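Long-range contact in beta-1,4-exocellulase (Thermobifida fusca, PDB 4B4H), which probably hydrolyses beta-1,4-glycosidic bonds of cellulose as the catalytic domain of a family 6 cellobiohydrolase: residues I77-C89 with E97-I111. Residues are numbered along the deposited sequence; the frame is centred on the assembly and turned at random.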
# COMPACT_ATOMS: atom_id res chain seq x y z
N ILE A 77 9.97 10.62 -7.83
CA ILE A 77 8.77 11.01 -7.07
C ILE A 77 7.71 9.93 -7.23
O ILE A 77 7.47 9.43 -8.33
CB ILE A 77 8.19 12.39 -7.50
CG1 ILE A 77 6.99 12.79 -6.63
CG2 ILE A 77 7.79 12.38 -8.98
CD1 ILE A 77 6.47 14.20 -6.83
N GLN A 78 7.07 9.61 -6.13
CA GLN A 78 6.06 8.59 -6.17
C GLN A 78 4.67 9.24 -6.12
O GLN A 78 4.46 10.06 -5.41
CB GLN A 78 6.24 7.63 -4.99
CG GLN A 78 7.56 6.91 -4.90
CD GLN A 78 7.76 6.33 -3.54
OE1 GLN A 78 8.31 6.92 -2.69
NE2 GLN A 78 7.30 5.16 -3.37
N VAL A 79 3.81 8.84 -7.02
CA VAL A 79 2.46 9.39 -7.11
C VAL A 79 1.48 8.23 -6.98
O VAL A 79 1.57 7.26 -7.72
CB VAL A 79 2.25 10.09 -8.49
CG1 VAL A 79 0.78 10.45 -8.69
CG2 VAL A 79 3.09 11.36 -8.63
N VAL A 80 0.52 8.33 -6.05
CA VAL A 80 -0.47 7.25 -5.87
C VAL A 80 -1.72 7.58 -6.66
O VAL A 80 -2.28 8.65 -6.47
CB VAL A 80 -0.84 7.04 -4.39
CG1 VAL A 80 -1.57 5.72 -4.24
CG2 VAL A 80 0.41 7.00 -3.51
N ILE A 81 -2.10 6.67 -7.56
CA ILE A 81 -3.31 6.75 -8.37
C ILE A 81 -4.38 5.94 -7.64
O ILE A 81 -4.23 4.72 -7.46
CB ILE A 81 -3.04 6.13 -9.76
CG1 ILE A 81 -1.81 6.79 -10.42
CG2 ILE A 81 -4.26 6.22 -10.68
CD1 ILE A 81 -1.81 8.31 -10.43
N TYR A 82 -5.49 6.57 -7.24
CA TYR A 82 -6.38 5.94 -6.28
C TYR A 82 -7.78 6.54 -6.28
O TYR A 82 -8.16 7.24 -5.35
CB TYR A 82 -5.76 6.03 -4.88
CG TYR A 82 -6.54 5.40 -3.74
CD1 TYR A 82 -7.22 4.20 -3.92
CD2 TYR A 82 -6.52 5.98 -2.47
CE1 TYR A 82 -7.91 3.62 -2.86
CE2 TYR A 82 -7.21 5.41 -1.41
CZ TYR A 82 -7.90 4.22 -1.60
OH TYR A 82 -8.57 3.66 -0.53
N ASN A 83 -8.52 6.28 -7.35
CA ASN A 83 -9.88 6.85 -7.49
C ASN A 83 -10.83 6.00 -8.32
O ASN A 83 -11.76 6.56 -8.91
CB ASN A 83 -9.81 8.30 -8.03
CG ASN A 83 -11.07 9.11 -7.73
OD1 ASN A 83 -11.76 8.84 -6.75
ND2 ASN A 83 -11.35 10.12 -8.55
N LEU A 84 -10.66 4.68 -8.31
CA LEU A 84 -11.50 3.79 -9.12
C LEU A 84 -12.99 3.99 -8.83
O LEU A 84 -13.35 4.32 -7.71
CB LEU A 84 -11.16 2.32 -8.88
CG LEU A 84 -9.98 1.77 -9.70
CD1 LEU A 84 -9.68 0.36 -9.22
CD2 LEU A 84 -10.16 1.79 -11.21
N PRO A 85 -13.86 3.77 -9.85
CA PRO A 85 -15.28 3.77 -9.53
C PRO A 85 -15.61 2.64 -8.57
O PRO A 85 -15.03 1.55 -8.68
CB PRO A 85 -15.93 3.50 -10.88
CG PRO A 85 -14.89 2.78 -11.68
CD PRO A 85 -13.61 3.44 -11.26
N GLY A 86 -16.52 2.89 -7.63
CA GLY A 86 -16.89 1.89 -6.63
C GLY A 86 -15.71 1.48 -5.77
O GLY A 86 -15.57 0.32 -5.39
N ARG A 87 -14.88 2.47 -5.44
CA ARG A 87 -13.60 2.26 -4.76
C ARG A 87 -13.73 1.47 -3.46
O ARG A 87 -14.73 1.61 -2.74
CB ARG A 87 -12.95 3.62 -4.46
CG ARG A 87 -11.42 3.60 -4.48
CD ARG A 87 -10.88 5.01 -4.25
NE ARG A 87 -10.87 5.33 -2.83
CZ ARG A 87 -10.40 6.46 -2.30
NH1 ARG A 87 -9.85 7.39 -3.07
NH2 ARG A 87 -10.45 6.63 -0.98
N ASP A 88 -12.72 0.66 -3.15
CA ASP A 88 -12.68 -0.00 -1.84
C ASP A 88 -13.96 -0.83 -1.61
O ASP A 88 -14.60 -0.71 -0.58
CB ASP A 88 -12.50 1.05 -0.73
CG ASP A 88 -11.27 1.96 -0.95
OD1 ASP A 88 -10.15 1.43 -1.01
OD2 ASP A 88 -11.41 3.21 -1.01
N CYS A 89 -14.30 -1.69 -2.58
CA CYS A 89 -15.65 -2.29 -2.68
C CYS A 89 -16.06 -3.20 -1.52
O CYS A 89 -17.23 -3.56 -1.41
CB CYS A 89 -15.82 -3.04 -4.01
SG CYS A 89 -14.69 -4.44 -4.22
N GLU A 97 -14.68 9.20 -4.26
CA GLU A 97 -15.81 10.02 -4.67
C GLU A 97 -16.53 9.38 -5.84
O GLU A 97 -17.70 9.68 -6.10
CB GLU A 97 -15.33 11.42 -5.04
CG GLU A 97 -14.48 11.41 -6.30
CD GLU A 97 -13.52 12.57 -6.42
OE1 GLU A 97 -13.64 13.58 -5.69
OE2 GLU A 97 -12.62 12.45 -7.28
N LEU A 98 -15.87 8.48 -6.56
CA LEU A 98 -16.49 7.94 -7.76
C LEU A 98 -17.29 6.67 -7.49
O LEU A 98 -16.77 5.70 -6.97
CB LEU A 98 -15.43 7.70 -8.85
CG LEU A 98 -14.79 8.95 -9.46
CD1 LEU A 98 -14.16 8.59 -10.78
CD2 LEU A 98 -15.80 10.07 -9.65
N GLY A 99 -18.57 6.71 -7.83
CA GLY A 99 -19.43 5.54 -7.67
C GLY A 99 -19.20 4.39 -8.64
O GLY A 99 -18.44 4.52 -9.60
N PRO A 100 -19.91 3.28 -8.43
CA PRO A 100 -19.68 2.04 -9.18
C PRO A 100 -19.99 2.14 -10.68
O PRO A 100 -19.44 1.36 -11.47
CB PRO A 100 -20.61 1.04 -8.50
CG PRO A 100 -21.65 1.85 -7.82
CD PRO A 100 -21.04 3.17 -7.48
N ASP A 101 -20.85 3.07 -11.07
CA ASP A 101 -21.18 3.21 -12.49
C ASP A 101 -20.37 4.32 -13.18
O ASP A 101 -20.59 4.61 -14.36
CB ASP A 101 -22.68 3.43 -12.67
CG ASP A 101 -23.51 2.31 -12.08
OD1 ASP A 101 -23.66 1.25 -12.72
OD2 ASP A 101 -23.98 2.48 -10.93
N GLU A 102 -19.42 4.90 -12.45
CA GLU A 102 -18.73 6.10 -12.90
C GLU A 102 -17.38 5.89 -13.62
O GLU A 102 -16.56 6.80 -13.63
CB GLU A 102 -18.57 7.09 -11.73
CG GLU A 102 -19.88 7.64 -11.16
CD GLU A 102 -19.67 8.88 -10.32
OE1 GLU A 102 -19.49 9.97 -10.89
OE2 GLU A 102 -19.67 8.78 -9.08
N LEU A 103 -17.18 4.75 -14.28
CA LEU A 103 -15.94 4.51 -15.02
C LEU A 103 -15.62 5.63 -16.03
O LEU A 103 -14.46 6.06 -16.15
CB LEU A 103 -15.97 3.15 -15.71
CG LEU A 103 -14.71 2.68 -16.46
CD1 LEU A 103 -13.45 2.77 -15.60
CD2 LEU A 103 -14.89 1.27 -16.98
N ASP A 104 -16.64 6.10 -16.74
CA ASP A 104 -16.42 7.17 -17.71
C ASP A 104 -15.83 8.46 -17.12
O ASP A 104 -14.98 9.11 -17.76
CB ASP A 104 -17.68 7.45 -18.53
CG ASP A 104 -18.01 6.32 -19.50
OD1 ASP A 104 -17.08 5.62 -19.96
OD2 ASP A 104 -19.21 6.14 -19.80
N ARG A 105 -16.24 8.80 -15.89
CA ARG A 105 -15.70 9.96 -15.16
C ARG A 105 -14.27 9.69 -14.67
O ARG A 105 -13.39 10.58 -14.68
CB ARG A 105 -16.58 10.28 -13.95
CG ARG A 105 -16.18 11.55 -13.23
CD ARG A 105 -17.34 12.23 -12.51
NE ARG A 105 -16.89 13.31 -11.63
CZ ARG A 105 -16.88 14.61 -11.94
NH1 ARG A 105 -17.31 15.03 -13.12
NH2 ARG A 105 -16.46 15.49 -11.05
N TYR A 106 -14.04 8.45 -14.27
CA TYR A 106 -12.69 8.02 -13.90
C TYR A 106 -11.74 8.25 -15.06
O TYR A 106 -10.64 8.77 -14.86
CB TYR A 106 -12.68 6.54 -13.51
CG TYR A 106 -11.30 5.99 -13.16
CD1 TYR A 106 -10.74 6.23 -11.91
CD2 TYR A 106 -10.58 5.21 -14.07
CE1 TYR A 106 -9.50 5.73 -11.57
CE2 TYR A 106 -9.33 4.69 -13.73
CZ TYR A 106 -8.80 4.96 -12.48
OH TYR A 106 -7.54 4.44 -12.13
N LYS A 107 -12.16 7.88 -16.27
CA LYS A 107 -11.29 7.95 -17.43
C LYS A 107 -11.05 9.40 -17.86
O LYS A 107 -9.92 9.80 -18.04
CB LYS A 107 -11.87 7.15 -18.61
CG LYS A 107 -11.96 5.65 -18.42
CD LYS A 107 -12.69 5.02 -19.60
CE LYS A 107 -12.80 3.52 -19.43
NZ LYS A 107 -13.21 2.82 -20.67
N SER A 108 -12.12 10.16 -18.00
CA SER A 108 -12.04 11.51 -18.56
C SER A 108 -11.66 12.64 -17.60
O SER A 108 -11.06 13.64 -18.03
CB SER A 108 -13.34 11.87 -19.28
OG SER A 108 -13.25 13.16 -19.85
N GLU A 109 -12.04 12.51 -16.33
CA GLU A 109 -11.87 13.59 -15.35
C GLU A 109 -10.79 13.31 -14.30
O GLU A 109 -10.45 14.19 -13.52
CB GLU A 109 -13.21 13.93 -14.65
CG GLU A 109 -14.38 14.15 -15.60
CD GLU A 109 -14.06 15.10 -16.74
OE1 GLU A 109 -13.58 16.22 -16.48
OE2 GLU A 109 -14.30 14.73 -17.91
N TYR A 110 -10.28 12.08 -14.28
CA TYR A 110 -9.23 11.70 -13.34
C TYR A 110 -7.92 11.27 -14.05
O TYR A 110 -6.94 12.01 -14.01
CB TYR A 110 -9.76 10.67 -12.34
CG TYR A 110 -8.72 10.25 -11.34
CD1 TYR A 110 -8.34 11.11 -10.31
CD2 TYR A 110 -8.12 9.01 -11.44
CE1 TYR A 110 -7.36 10.73 -9.40
CE2 TYR A 110 -7.15 8.62 -10.53
CZ TYR A 110 -6.78 9.48 -9.51
OH TYR A 110 -5.80 9.10 -8.62
N ILE A 111 -7.92 10.12 -14.72
CA ILE A 111 -6.74 9.65 -15.46
C ILE A 111 -6.22 10.61 -16.54
O ILE A 111 -5.01 10.90 -16.59
CB ILE A 111 -6.98 8.26 -16.08
CG1 ILE A 111 -7.33 7.25 -14.99
CG2 ILE A 111 -5.78 7.78 -16.90
CD1 ILE A 111 -6.16 6.92 -14.07
O HOH W 1 -13.46 6.72 -6.20
O HOH W 2 -12.04 10.20 -4.29
O HOH W 3 -16.51 5.20 -4.39
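N83 CB sits over the middle of the Y110 ring, 3.5 Å from its centroid. L84 CD2 covers one face of the Y106 ring toward its rim, 3.7 Å from CZ. Both tyrosines hold CG anti to the backbone N (chi1 near 180° in both), which sends the rings across to the loop. I81 CG2 meets the edge of Y110 at CE2, and I111 CD1 packs on the same methyl. P85 CD rests against Y106 CG.

Strand 75-81 and helix 103-121 form the first half of a beta-alpha-beta crossover in the distorted alpha/beta barrel of family 6, since strand 127-133 pairs parallel with 75-81. The connecting loop carries D88, a predicted active-site residue.

Where the strand ends, Y82 N donates to Y110 OH (2.9 Å, nearly straight at 166°). L40 O also bonds this hydroxyl, and Y106 OH bonds E134. G86 N donates to L98 O at 2.9 Å. A water accepts from L98 N (3.0 Å) and lies 2.8 Å from both N83 OD1 and L84 O. At the outer edge N83 ND2 donates a bent hydrogen bond to E97 OE2 on its anti side (2.9 Å), with the amide and carboxylate planes 63° apart. I43 N bonds the same oxygen.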